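Local coordinates for protein ORF 37 (Human herpesvirus 8 type M, PDB 3FHD) that cuts viral DNA as an endonuclease and exonuclease, processing branched or non-linear intermediates so that unit-length linear genomes can be packaged, at residues D40-L45 against Q51-S56; S94-F99 against N154-A159; L212-L217 against E221-D226. All coordinates share one frame; numbering follows the deposited sequence.

Interaction 1 (D40-L45 against Q51-S56); sequences DTLDGL and QAVLAS
L42 and V53 face each other with their CA atoms 7.5 Å apart, where the short helix 38-42 passes close to the helix 47-55 that follows it; a type II beta turn from L42 to L45 begins the reversal, with G44 at its third position adopting a positive phi of 100°. V53 is the hub of the contact, and its two methyls divide the work. CG1 stands anti to the backbone N (chi1 162°) and reaches the helix 38-42 side, meeting L42 CD2 at 3.6 Å and, less closely, T41 CG2 at 4.0 Å. CG2, set beside the backbone N, takes the other end of the turn and touches L45 CD1 at 3.7 Å, the two side chains crossing at about a right angle. L42 does not start out aimed at V53; with CD1 anti to CA (chi2 175°), CD2 is the branch turned across, where it also lies 3.8 Å from V53 CB. No hydrogen bond spans the two segments, and the contact is wholly aliphatic. L42 and V53 are buried, and V53 also packs on A30. T41 OG1 makes a weak hydrogen bond to Y37 O, just ahead of the helix. The arrangement is that of two short consecutive helices, 38-42 and 47-55, reversed through a type II turn with glycine at its third position and packed through aliphatic side chains.

Interaction 2 (S94-F99 against N154-A159); sequences SKVGEF and NPVWDA
V96 and V156 join the long helix 83-100 to a type I turn, capped by N154, that leads into helix 157-161 in the helical N-terminal part of the nuclease; their CA atoms are 7.8 Å apart. Followed outward, V96 meets one partner at every step: CB lies 3.8 Å from V156 CG1, CG2 comes to 3.7 Å of that methyl, and CG1 flanks it at 3.9 Å. One methyl of V156, CG1, is thus set against the whole branched end of V96. It points there because it is anti to the carbonyl carbon of V156 (chi1 -46°).

One turn further along helix 83-100, F99 makes the second touch. Its ring, carried out with CG anti to the backbone N (chi1 -178°), brings CE2 to 3.6 Å of P155 CG, an oblique approach between the ring and the pyrrolidine. Helix 47-55 lies against this seam, while I100 backs P155 and V156 from helix 83-100 itself. Both cross-segment contacts are apolar, without a hydrogen bond between the segments.

The position of V156 is set locally by the turn, which runs from N154 to W157, and by the side chain of N154: V156 N donates to N154 OD1 at 2.8 Å, nearly straight at 166° and in the carbonyl plane.

Interaction 3 (L212-L217 against E221-D226); sequences LLATLL and ETNCLD
E221 opens the segment beside L217 of helix 203-217, where its OE1 comes no nearer than 4.5 Å to L217 O; both are acceptors and no bond is expected. That carboxylate is engaged elsewhere: OE1 is hydrogen-bonded to H218 ND1 in the short link between the segments, and OE2 has a weak bond to N247. At T222 the chain runs on past the helix toward the strand, its OG1 weakly bonded to V248 O. N223 then makes the main touch. Its CG is anti to the carbonyl carbon (chi1 -46°), which directs the amide at the helix, and ND2 lies 3.7 Å from A214 O and 3.9 Å from A214 CA, with A214 CB at the margin, 4.2 Å away. The approach to A214 O is not a hydrogen bond; ND2 donates to H218 O. C224 follows with backbone hydrogen bonds to A245, and L225 O accepts from K210 NZ of helix 203-217. F244, next to the magnesium ligand D243, packs on both A214 and N223. Helix and strand are therefore joined by hydrogen bonds through H218 and from K210 to L225 O, and by F244, rather than by a bond between N223 and A214.

How the interactions relate
Interactions 1 and 2 form one continuous cluster, their centres 11 Å apart. L54 of 51-56 joins them: its CD1 lies 3.5 Å from P155 CB and its CD2 4.0 Å from V156 CG1. A second bridge runs between L42 CD1 and F99 CE1, 3.7 Å apart. Interaction 3 has its nearest atoms about 9 Å from interaction 2 and about 19 Å from interaction 1. Beside strand 244-245, at one edge of the mixed sheet of this PD-(D/E)XK superfamily nuclease, it lies nearest the magnesium site formed by D243, E266 and I267: the side chain of A214 is about 9 Å from that of I267 and about 11 Å from that of D243.

Interaction 1 (D40-L45 against Q51-S56)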
ATOM      1  N   ASP A  40     -14.935 -20.153 -19.449  1.00 19.11           N
ATOM      2  CA  ASP A  40     -15.438 -21.522 -19.569  1.00 20.04           C
ATOM      3  C   ASP A  40     -15.001 -22.438 -18.419  1.00 19.81           C
ATOM      4  O   ASP A  40     -15.752 -23.337 -18.003  1.00 20.33           O
ATOM      5  CB  ASP A  40     -15.055 -22.141 -20.916  1.00 20.21           C
ATOM      6  CG  ASP A  40     -15.705 -21.426 -22.099  1.00 22.53           C
ATOM      7  OD1 ASP A  40     -16.744 -20.737 -21.915  1.00 21.71           O
ATOM      8  OD2 ASP A  40     -15.153 -21.554 -23.218  1.00 22.93           O
ATOM      9  N   THR A  41     -13.771 -22.236 -17.964  1.00 19.12           N
ATOM     10  CA  THR A  41     -13.188 -22.910 -16.792  1.00 19.31           C
ATOM     11  C   THR A  41     -14.038 -22.625 -15.544  1.00 19.03           C
ATOM     12  O   THR A  41     -14.404 -23.537 -14.809  1.00 19.56           O
ATOM     13  CB  THR A  41     -11.717 -22.398 -16.578  1.00 19.32           C
ATOM     14  OG1 THR A  41     -10.936 -22.694 -17.745  1.00 20.94           O
ATOM     15  CG2 THR A  41     -11.039 -23.015 -15.337  1.00 19.39           C
ATOM     16  N   LEU A  42     -14.380 -21.356 -15.332  1.00 18.16           N
ATOM     17  CA  LEU A  42     -15.158 -20.934 -14.173  1.00 18.06           C
ATOM     18  C   LEU A  42     -16.639 -21.299 -14.231  1.00 18.77           C
ATOM     19  O   LEU A  42     -17.304 -21.317 -13.191  1.00 18.83           O
ATOM     20  CB  LEU A  42     -15.026 -19.426 -13.989  1.00 17.69           C
ATOM     21  CG  LEU A  42     -13.611 -18.933 -13.695  1.00 17.68           C
ATOM     22  CD1 LEU A  42     -13.625 -17.426 -13.651  1.00 18.54           C
ATOM     23  CD2 LEU A  42     -13.097 -19.506 -12.363  1.00 18.55           C
ATOM     24  N   ASP A  43     -17.138 -21.579 -15.437  1.00 18.99           N
ATOM     25  CA  ASP A  43     -18.544 -21.884 -15.689  1.00 20.28           C
ATOM     26  C   ASP A  43     -18.867 -23.280 -15.135  1.00 20.18           C
ATOM     27  O   ASP A  43     -18.244 -24.268 -15.533  1.00 20.99           O
ATOM     28  CB  ASP A  43     -18.823 -21.799 -17.212  1.00 19.99           C
ATOM     29  CG  ASP A  43     -20.302 -21.923 -17.575  1.00 23.72           C
ATOM     30  OD1 ASP A  43     -21.178 -21.929 -16.674  1.00 27.15           O
ATOM     31  OD2 ASP A  43     -20.596 -22.041 -18.795  1.00 24.85           O
ATOM     32  N   GLY A  44     -19.811 -23.352 -14.202  1.00 19.63           N
ATOM     33  CA  GLY A  44     -20.229 -24.638 -13.632  1.00 19.31           C
ATOM     34  C   GLY A  44     -19.610 -24.957 -12.278  1.00 19.25           C
ATOM     35  O   GLY A  44     -19.848 -26.041 -11.737  1.00 18.13           O
ATOM     36  N   LEU A  45     -18.814 -24.023 -11.738  1.00 18.56           N
ATOM     37  CA  LEU A  45     -18.278 -24.133 -10.377  1.00 19.44           C
ATOM     38  C   LEU A  45     -18.980 -23.142  -9.432  1.00 20.33           C
ATOM     39  O   LEU A  45     -19.353 -22.041  -9.842  1.00 20.52           O
ATOM     40  CB  LEU A  45     -16.761 -23.797 -10.356  1.00 18.85           C
ATOM     41  CG  LEU A  45     -15.778 -24.468 -11.328  1.00 18.35           C
ATOM     42  CD1 LEU A  45     -14.368 -23.841 -11.238  1.00 19.15           C
ATOM     43  CD2 LEU A  45     -15.742 -25.983 -11.140  1.00 21.20           C
ATOM     44  N   GLN A  51     -13.004 -19.006  -6.711  1.00 26.13           N
ATOM     45  CA  GLN A  51     -11.985 -18.305  -5.923  1.00 28.20           C
ATOM     46  C   GLN A  51     -10.700 -19.125  -5.897  1.00 26.98           C
ATOM     47  O   GLN A  51      -9.615 -18.575  -6.098  1.00 27.18           O
ATOM     48  CB  GLN A  51     -12.498 -18.056  -4.498  1.00 28.16           C
ATOM     49  CG  GLN A  51     -11.867 -16.859  -3.795  1.00 32.35           C
ATOM     50  CD  GLN A  51     -12.627 -16.498  -2.520  1.00 33.17           C
ATOM     51  OE1 GLN A  51     -12.438 -17.126  -1.460  1.00 37.86           O
ATOM     52  NE2 GLN A  51     -13.511 -15.495  -2.622  1.00 38.04           N
ATOM     53  N   ALA A  52     -10.839 -20.433  -5.671  1.00 25.70           N
ATOM     54  CA  ALA A  52      -9.722 -21.393  -5.763  1.00 25.46           C
ATOM     55  C   ALA A  52      -9.025 -21.446  -7.156  1.00 24.84           C
ATOM     56  O   ALA A  52      -7.785 -21.500  -7.249  1.00 24.30           O
ATOM     57  CB  ALA A  52     -10.191 -22.765  -5.359  1.00 25.78           C
ATOM     58  N   VAL A  53      -9.814 -21.444  -8.229  1.00 23.00           N
ATOM     59  CA  VAL A  53      -9.256 -21.406  -9.575  1.00 21.09           C
ATOM     60  C   VAL A  53      -8.439 -20.126  -9.741  1.00 21.20           C
ATOM     61  O   VAL A  53      -7.309 -20.177 -10.212  1.00 20.51           O
ATOM     62  CB  VAL A  53     -10.345 -21.533 -10.677  1.00 20.55           C
ATOM     63  CG1 VAL A  53      -9.836 -21.062 -12.032  1.00 19.78           C
ATOM     64  CG2 VAL A  53     -10.812 -22.976 -10.780  1.00 19.92           C
ATOM     65  N   LEU A  54      -8.993 -18.999  -9.321  1.00 21.60           N
ATOM     66  CA  LEU A  54      -8.300 -17.733  -9.476  1.00 23.12           C
ATOM     67  C   LEU A  54      -7.022 -17.662  -8.621  1.00 23.50           C
ATOM     68  O   LEU A  54      -6.000 -17.136  -9.079  1.00 23.77           O
ATOM     69  CB  LEU A  54      -9.254 -16.565  -9.195  1.00 24.12           C
ATOM     70  CG  LEU A  54     -10.083 -16.132 -10.415  1.00 26.92           C
ATOM     71  CD1 LEU A  54     -11.315 -15.399  -9.979  1.00 29.75           C
ATOM     72  CD2 LEU A  54      -9.234 -15.230 -11.300  1.00 28.97           C
ATOM     73  N   ALA A  55      -7.066 -18.206  -7.402  1.00 23.77           N
ATOM     74  CA  ALA A  55      -5.850 -18.235  -6.561  1.00 24.25           C
ATOM     75  C   ALA A  55      -4.744 -19.041  -7.247  1.00 23.92           C
ATOM     76  O   ALA A  55      -3.571 -18.771  -7.045  1.00 24.11           O
ATOM     77  CB  ALA A  55      -6.146 -18.806  -5.144  1.00 23.79           C
ATOM     78  N   SER A  56      -5.126 -20.007  -8.088  1.00 21.68           N
ATOM     79  CA  SER A  56      -4.137 -20.790  -8.838  1.00 21.77           C
ATOM     80  C   SER A  56      -3.417 -20.093 -10.004  1.00 20.91           C
ATOM     81  O   SER A  56      -2.608 -20.729 -10.698  1.00 21.76           O
ATOM     82  CB  SER A  56      -4.740 -22.104  -9.334  1.00 21.96           C
ATOM     83  OG  SER A  56      -5.544 -21.900 -10.492  1.00 23.87           O
TER

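Interaction 2 (S94-F99 against N154-A159)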
ATOM      1  N   SER A  94      -3.122 -12.620 -20.374  1.00 16.10           N
ATOM      2  CA  SER A  94      -3.716 -13.351 -21.501  1.00 17.48           C
ATOM      3  C   SER A  94      -4.881 -14.220 -20.991  1.00 17.84           C
ATOM      4  O   SER A  94      -5.921 -14.324 -21.655  1.00 18.55           O
ATOM      5  CB  SER A  94      -2.689 -14.220 -22.242  1.00 16.60           C
ATOM      6  OG  SER A  94      -3.293 -14.759 -23.407  1.00 18.39           O
ATOM      7  N   LYS A  95      -4.731 -14.797 -19.801  1.00 18.07           N
ATOM      8  CA  LYS A  95      -5.756 -15.707 -19.247  1.00 19.04           C
ATOM      9  C   LYS A  95      -6.959 -14.941 -18.649  1.00 19.88           C
ATOM     10  O   LYS A  95      -8.122 -15.326 -18.861  1.00 20.11           O
ATOM     11  CB  LYS A  95      -5.117 -16.669 -18.216  1.00 18.52           C
ATOM     12  CG  LYS A  95      -6.074 -17.671 -17.509  1.00 18.63           C
ATOM     13  CD  LYS A  95      -6.795 -18.590 -18.499  1.00 20.48           C
ATOM     14  CE  LYS A  95      -5.792 -19.448 -19.270  1.00 21.03           C
ATOM     15  NZ  LYS A  95      -6.470 -20.523 -20.053  1.00 19.27           N
ATOM     16  N   VAL A  96      -6.690 -13.844 -17.931  1.00 20.66           N
ATOM     17  CA  VAL A  96      -7.731 -13.160 -17.128  1.00 21.01           C
ATOM     18  C   VAL A  96      -8.292 -11.852 -17.674  1.00 21.55           C
ATOM     19  O   VAL A  96      -9.324 -11.371 -17.170  1.00 21.12           O
ATOM     20  CB  VAL A  96      -7.288 -12.878 -15.647  1.00 20.31           C
ATOM     21  CG1 VAL A  96      -6.733 -14.114 -14.999  1.00 20.97           C
ATOM     22  CG2 VAL A  96      -6.313 -11.695 -15.569  1.00 21.92           C
ATOM     23  N   GLY A  97      -7.622 -11.272 -18.664  1.00 22.24           N
ATOM     24  CA  GLY A  97      -7.971  -9.941 -19.200  1.00 23.90           C
ATOM     25  C   GLY A  97      -9.438  -9.765 -19.559  1.00 24.95           C
ATOM     26  O   GLY A  97     -10.080  -8.823 -19.099  1.00 25.55           O
ATOM     27  N   GLU A  98      -9.969 -10.690 -20.356  1.00 25.28           N
ATOM     28  CA  GLU A  98     -11.372 -10.682 -20.759  1.00 25.54           C
ATOM     29  C   GLU A  98     -12.311 -10.750 -19.551  1.00 25.30           C
ATOM     30  O   GLU A  98     -13.238  -9.942 -19.424  1.00 25.12           O
ATOM     31  CB  GLU A  98     -11.652 -11.866 -21.694  1.00 25.11           C
ATOM     32  N   PHE A  99     -12.065 -11.714 -18.667  1.00 24.84           N
ATOM     33  CA  PHE A  99     -12.855 -11.867 -17.444  1.00 25.15           C
ATOM     34  C   PHE A  99     -12.930 -10.588 -16.559  1.00 25.18           C
ATOM     35  O   PHE A  99     -13.987 -10.281 -16.008  1.00 24.99           O
ATOM     36  CB  PHE A  99     -12.376 -13.095 -16.648  1.00 24.72           C
ATOM     37  CG  PHE A  99     -13.174 -13.363 -15.395  1.00 24.96           C
ATOM     38  CD1 PHE A  99     -14.474 -13.859 -15.469  1.00 25.76           C
ATOM     39  CD2 PHE A  99     -12.610 -13.143 -14.142  1.00 25.49           C
ATOM     40  CE1 PHE A  99     -15.207 -14.102 -14.303  1.00 26.27           C
ATOM     41  CE2 PHE A  99     -13.323 -13.385 -12.970  1.00 25.90           C
ATOM     42  CZ  PHE A  99     -14.623 -13.856 -13.044  1.00 25.03           C
ATOM     43  N   ASN A 154     -11.339  -6.924  -6.979  1.00 17.60           N
ATOM     44  CA  ASN A 154     -10.924  -7.488  -8.257  1.00 18.58           C
ATOM     45  C   ASN A 154     -10.577  -8.968  -8.028  1.00 18.64           C
ATOM     46  O   ASN A 154      -9.822  -9.291  -7.124  1.00 18.30           O
ATOM     47  CB  ASN A 154      -9.713  -6.720  -8.841  1.00 17.43           C
ATOM     48  CG  ASN A 154      -9.289  -7.239 -10.210  1.00 17.96           C
ATOM     49  OD1 ASN A 154      -9.022  -8.431 -10.375  1.00 20.11           O
ATOM     50  ND2 ASN A 154      -9.216  -6.346 -11.202  1.00 18.77           N
ATOM     51  N   PRO A 155     -11.143  -9.866  -8.839  1.00 19.47           N
ATOM     52  CA  PRO A 155     -10.888 -11.282  -8.557  1.00 20.29           C
ATOM     53  C   PRO A 155      -9.450 -11.772  -8.756  1.00 19.81           C
ATOM     54  O   PRO A 155      -9.138 -12.881  -8.307  1.00 19.81           O
ATOM     55  CB  PRO A 155     -11.813 -11.999  -9.551  1.00 20.65           C
ATOM     56  CG  PRO A 155     -11.936 -11.021 -10.676  1.00 21.47           C
ATOM     57  CD  PRO A 155     -12.058  -9.694  -9.989  1.00 19.70           C
ATOM     58  N   VAL A 156      -8.584 -10.976  -9.391  1.00 20.21           N
ATOM     59  CA  VAL A 156      -7.178 -11.383  -9.563  1.00 19.94           C
ATOM     60  C   VAL A 156      -6.230 -10.774  -8.528  1.00 19.69           C
ATOM     61  O   VAL A 156      -5.061 -11.109  -8.547  1.00 18.30           O
ATOM     62  CB  VAL A 156      -6.613 -11.154 -11.015  1.00 20.91           C
ATOM     63  CG1 VAL A 156      -7.625 -11.655 -12.076  1.00 24.22           C
ATOM     64  CG2 VAL A 156      -6.190  -9.688 -11.248  1.00 21.01           C
ATOM     65  N   TRP A 157      -6.747  -9.918  -7.630  1.00 19.38           N
ATOM     66  CA  TRP A 157      -5.952  -9.224  -6.576  1.00 18.43           C
ATOM     67  C   TRP A 157      -4.969 -10.137  -5.839  1.00 19.31           C
ATOM     68  O   TRP A 157      -3.763  -9.861  -5.828  1.00 19.44           O
ATOM     69  CB  TRP A 157      -6.895  -8.538  -5.548  1.00 17.59           C
ATOM     70  CG  TRP A 157      -6.232  -7.520  -4.676  1.00 18.90           C
ATOM     71  CD1 TRP A 157      -6.091  -7.566  -3.318  1.00 18.83           C
ATOM     72  CD2 TRP A 157      -5.643  -6.272  -5.103  1.00 17.60           C
ATOM     73  NE1 TRP A 157      -5.427  -6.434  -2.879  1.00 17.85           N
ATOM     74  CE2 TRP A 157      -5.148  -5.626  -3.952  1.00 18.16           C
ATOM     75  CE3 TRP A 157      -5.485  -5.644  -6.353  1.00 17.79           C
ATOM     76  CZ2 TRP A 157      -4.512  -4.358  -4.007  1.00 16.19           C
ATOM     77  CZ3 TRP A 157      -4.840  -4.377  -6.412  1.00 18.22           C
ATOM     78  CH2 TRP A 157      -4.346  -3.771  -5.237  1.00 18.53           C
ATOM     79  N   ASP A 158      -5.494 -11.203  -5.223  1.00 19.87           N
ATOM     80  CA  ASP A 158      -4.687 -12.107  -4.381  1.00 20.58           C
ATOM     81  C   ASP A 158      -3.639 -12.821  -5.233  1.00 18.90           C
ATOM     82  O   ASP A 158      -2.489 -12.876  -4.845  1.00 18.42           O
ATOM     83  CB  ASP A 158      -5.549 -13.120  -3.632  1.00 21.82           C
ATOM     84  CG  ASP A 158      -6.379 -12.482  -2.503  1.00 27.10           C
ATOM     85  OD1 ASP A 158      -5.989 -11.403  -1.998  1.00 31.23           O
ATOM     86  OD2 ASP A 158      -7.416 -13.077  -2.120  1.00 33.54           O
ATOM     87  N   ALA A 159      -4.044 -13.330  -6.396  1.00 17.18           N
ATOM     88  CA  ALA A 159      -3.129 -14.040  -7.291  1.00 17.10           C
ATOM     89  C   ALA A 159      -1.954 -13.198  -7.779  1.00 16.44           C
ATOM     90  O   ALA A 159      -0.791 -13.651  -7.779  1.00 16.18           O
ATOM     91  CB  ALA A 159      -3.913 -14.626  -8.496  1.00 17.41           C
TER

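Interaction 3 (L212-L217 against E221-D226)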
ATOM      1  N   LEU A 212     -12.951  12.210   3.551  1.00 19.93           N
ATOM      2  CA  LEU A 212     -12.464  13.343   4.354  1.00 19.95           C
ATOM      3  C   LEU A 212     -11.252  14.053   3.746  1.00 20.18           C
ATOM      4  O   LEU A 212     -11.224  15.295   3.686  1.00 20.10           O
ATOM      5  CB  LEU A 212     -12.136  12.899   5.781  1.00 20.05           C
ATOM      6  CG  LEU A 212     -13.295  12.448   6.688  1.00 21.11           C
ATOM      7  CD1 LEU A 212     -12.794  11.644   7.888  1.00 22.77           C
ATOM      8  CD2 LEU A 212     -14.126  13.655   7.157  1.00 21.00           C
ATOM      9  N   LEU A 213     -10.259  13.278   3.308  1.00 19.44           N
ATOM     10  CA  LEU A 213      -9.063  13.825   2.666  1.00 19.60           C
ATOM     11  C   LEU A 213      -9.432  14.561   1.377  1.00 20.47           C
ATOM     12  O   LEU A 213      -9.051  15.719   1.165  1.00 19.44           O
ATOM     13  CB  LEU A 213      -8.037  12.686   2.391  1.00 19.59           C
ATOM     14  CG  LEU A 213      -7.471  11.975   3.635  1.00 17.88           C
ATOM     15  CD1 LEU A 213      -6.532  10.765   3.331  1.00 19.09           C
ATOM     16  CD2 LEU A 213      -6.772  12.988   4.551  1.00 16.00           C
ATOM     17  N   ALA A 214     -10.209  13.886   0.530  1.00 21.03           N
ATOM     18  CA  ALA A 214     -10.611  14.417  -0.774  1.00 21.97           C
ATOM     19  C   ALA A 214     -11.472  15.694  -0.669  1.00 22.43           C
ATOM     20  O   ALA A 214     -11.199  16.717  -1.327  1.00 22.48           O
ATOM     21  CB  ALA A 214     -11.347  13.323  -1.545  1.00 22.10           C
ATOM     22  N   THR A 215     -12.497  15.630   0.179  1.00 22.81           N
ATOM     23  CA  THR A 215     -13.485  16.696   0.334  1.00 23.36           C
ATOM     24  C   THR A 215     -13.056  17.851   1.254  1.00 23.18           C
ATOM     25  O   THR A 215     -13.390  19.033   0.997  1.00 23.34           O
ATOM     26  CB  THR A 215     -14.800  16.094   0.864  1.00 22.86           C
ATOM     27  OG1 THR A 215     -15.241  15.088  -0.056  1.00 26.67           O
ATOM     28  CG2 THR A 215     -15.875  17.167   1.004  1.00 25.38           C
ATOM     29  N   LEU A 216     -12.348  17.539   2.334  1.00 22.88           N
ATOM     30  CA  LEU A 216     -12.060  18.567   3.339  1.00 23.14           C
ATOM     31  C   LEU A 216     -10.646  19.100   3.322  1.00 23.38           C
ATOM     32  O   LEU A 216     -10.426  20.260   3.672  1.00 23.49           O
ATOM     33  CB  LEU A 216     -12.459  18.114   4.752  1.00 23.38           C
ATOM     34  CG  LEU A 216     -13.882  17.558   4.954  1.00 24.62           C
ATOM     35  CD1 LEU A 216     -14.075  17.123   6.394  1.00 26.07           C
ATOM     36  CD2 LEU A 216     -14.992  18.552   4.547  1.00 23.88           C
ATOM     37  N   LEU A 217      -9.688  18.278   2.912  1.00 23.57           N
ATOM     38  CA  LEU A 217      -8.279  18.702   2.850  1.00 24.46           C
ATOM     39  C   LEU A 217      -7.846  19.100   1.450  1.00 24.78           C
ATOM     40  O   LEU A 217      -6.982  19.945   1.296  1.00 24.85           O
ATOM     41  CB  LEU A 217      -7.327  17.608   3.374  1.00 24.02           C
ATOM     42  CG  LEU A 217      -6.943  17.629   4.862  1.00 25.04           C
ATOM     43  CD1 LEU A 217      -8.177  17.588   5.764  1.00 23.42           C
ATOM     44  CD2 LEU A 217      -5.998  16.448   5.198  1.00 24.41           C
ATOM     45  N   GLU A 221      -8.286  20.400  -5.568  1.00 37.74           N
ATOM     46  CA  GLU A 221      -7.227  19.694  -6.285  1.00 38.81           C
ATOM     47  C   GLU A 221      -7.717  18.452  -6.990  1.00 38.93           C
ATOM     48  O   GLU A 221      -8.772  17.898  -6.652  1.00 39.75           O
ATOM     49  CB  GLU A 221      -6.075  19.347  -5.336  1.00 39.09           C
ATOM     50  CG  GLU A 221      -5.563  20.554  -4.557  1.00 41.03           C
ATOM     51  CD  GLU A 221      -4.552  20.195  -3.499  1.00 43.81           C
ATOM     52  OE1 GLU A 221      -4.599  20.809  -2.407  1.00 44.02           O
ATOM     53  OE2 GLU A 221      -3.713  19.302  -3.761  1.00 45.78           O
ATOM     54  N   THR A 222      -6.950  18.025  -7.983  1.00 38.69           N
ATOM     55  CA  THR A 222      -7.187  16.739  -8.627  1.00 38.53           C
ATOM     56  C   THR A 222      -6.596  15.632  -7.736  1.00 38.12           C
ATOM     57  O   THR A 222      -5.411  15.662  -7.393  1.00 38.43           O
ATOM     58  CB  THR A 222      -6.686  16.707 -10.117  1.00 38.57           C
ATOM     59  OG1 THR A 222      -6.282  15.383 -10.476  1.00 39.70           O
ATOM     60  CG2 THR A 222      -5.513  17.673 -10.345  1.00 39.62           C
ATOM     61  N   ASN A 223      -7.454  14.700  -7.322  1.00 37.02           N
ATOM     62  CA  ASN A 223      -7.059  13.608  -6.427  1.00 36.37           C
ATOM     63  C   ASN A 223      -7.420  12.255  -7.006  1.00 36.00           C
ATOM     64  O   ASN A 223      -8.338  12.125  -7.825  1.00 35.87           O
ATOM     65  CB  ASN A 223      -7.766  13.729  -5.067  1.00 35.97           C
ATOM     66  CG  ASN A 223      -7.740  15.127  -4.507  1.00 35.48           C
ATOM     67  OD1 ASN A 223      -6.691  15.782  -4.470  1.00 35.39           O
ATOM     68  ND2 ASN A 223      -8.899  15.591  -4.038  1.00 32.51           N
ATOM     69  N   CYS A 224      -6.716  11.230  -6.548  1.00 35.81           N
ATOM     70  CA  CYS A 224      -7.075   9.894  -6.924  1.00 35.00           C
ATOM     71  C   CYS A 224      -7.442   9.130  -5.669  1.00 34.69           C
ATOM     72  O   CYS A 224      -6.665   9.089  -4.689  1.00 34.44           O
ATOM     73  CB  CYS A 224      -5.928   9.216  -7.674  1.00 34.94           C
ATOM     74  SG  CYS A 224      -6.374   7.573  -8.260  1.00 36.48           S
ATOM     75  N   LEU A 225      -8.637   8.542  -5.720  1.00 33.59           N
ATOM     76  CA  LEU A 225      -9.177   7.754  -4.639  1.00 32.72           C
ATOM     77  C   LEU A 225      -9.002   6.254  -4.866  1.00 31.41           C
ATOM     78  O   LEU A 225      -9.025   5.510  -3.901  1.00 31.35           O
ATOM     79  CB  LEU A 225     -10.665   8.098  -4.394  1.00 32.98           C
ATOM     80  N   ASP A 226      -8.850   5.821  -6.123  1.00 29.68           N
ATOM     81  CA  ASP A 226      -8.720   4.380  -6.419  1.00 28.24           C
ATOM     82  C   ASP A 226      -7.457   4.017  -7.238  1.00 25.71           C
ATOM     83  O   ASP A 226      -7.370   4.298  -8.427  1.00 24.93           O
ATOM     84  CB  ASP A 226      -9.989   3.827  -7.093  1.00 28.17           C
ATOM     85  CG  ASP A 226     -11.246   4.090  -6.272  1.00 31.87           C
ATOM     86  OD1 ASP A 226     -11.346   3.556  -5.149  1.00 36.74           O
ATOM     87  OD2 ASP A 226     -12.119   4.849  -6.742  1.00 36.29           O
TER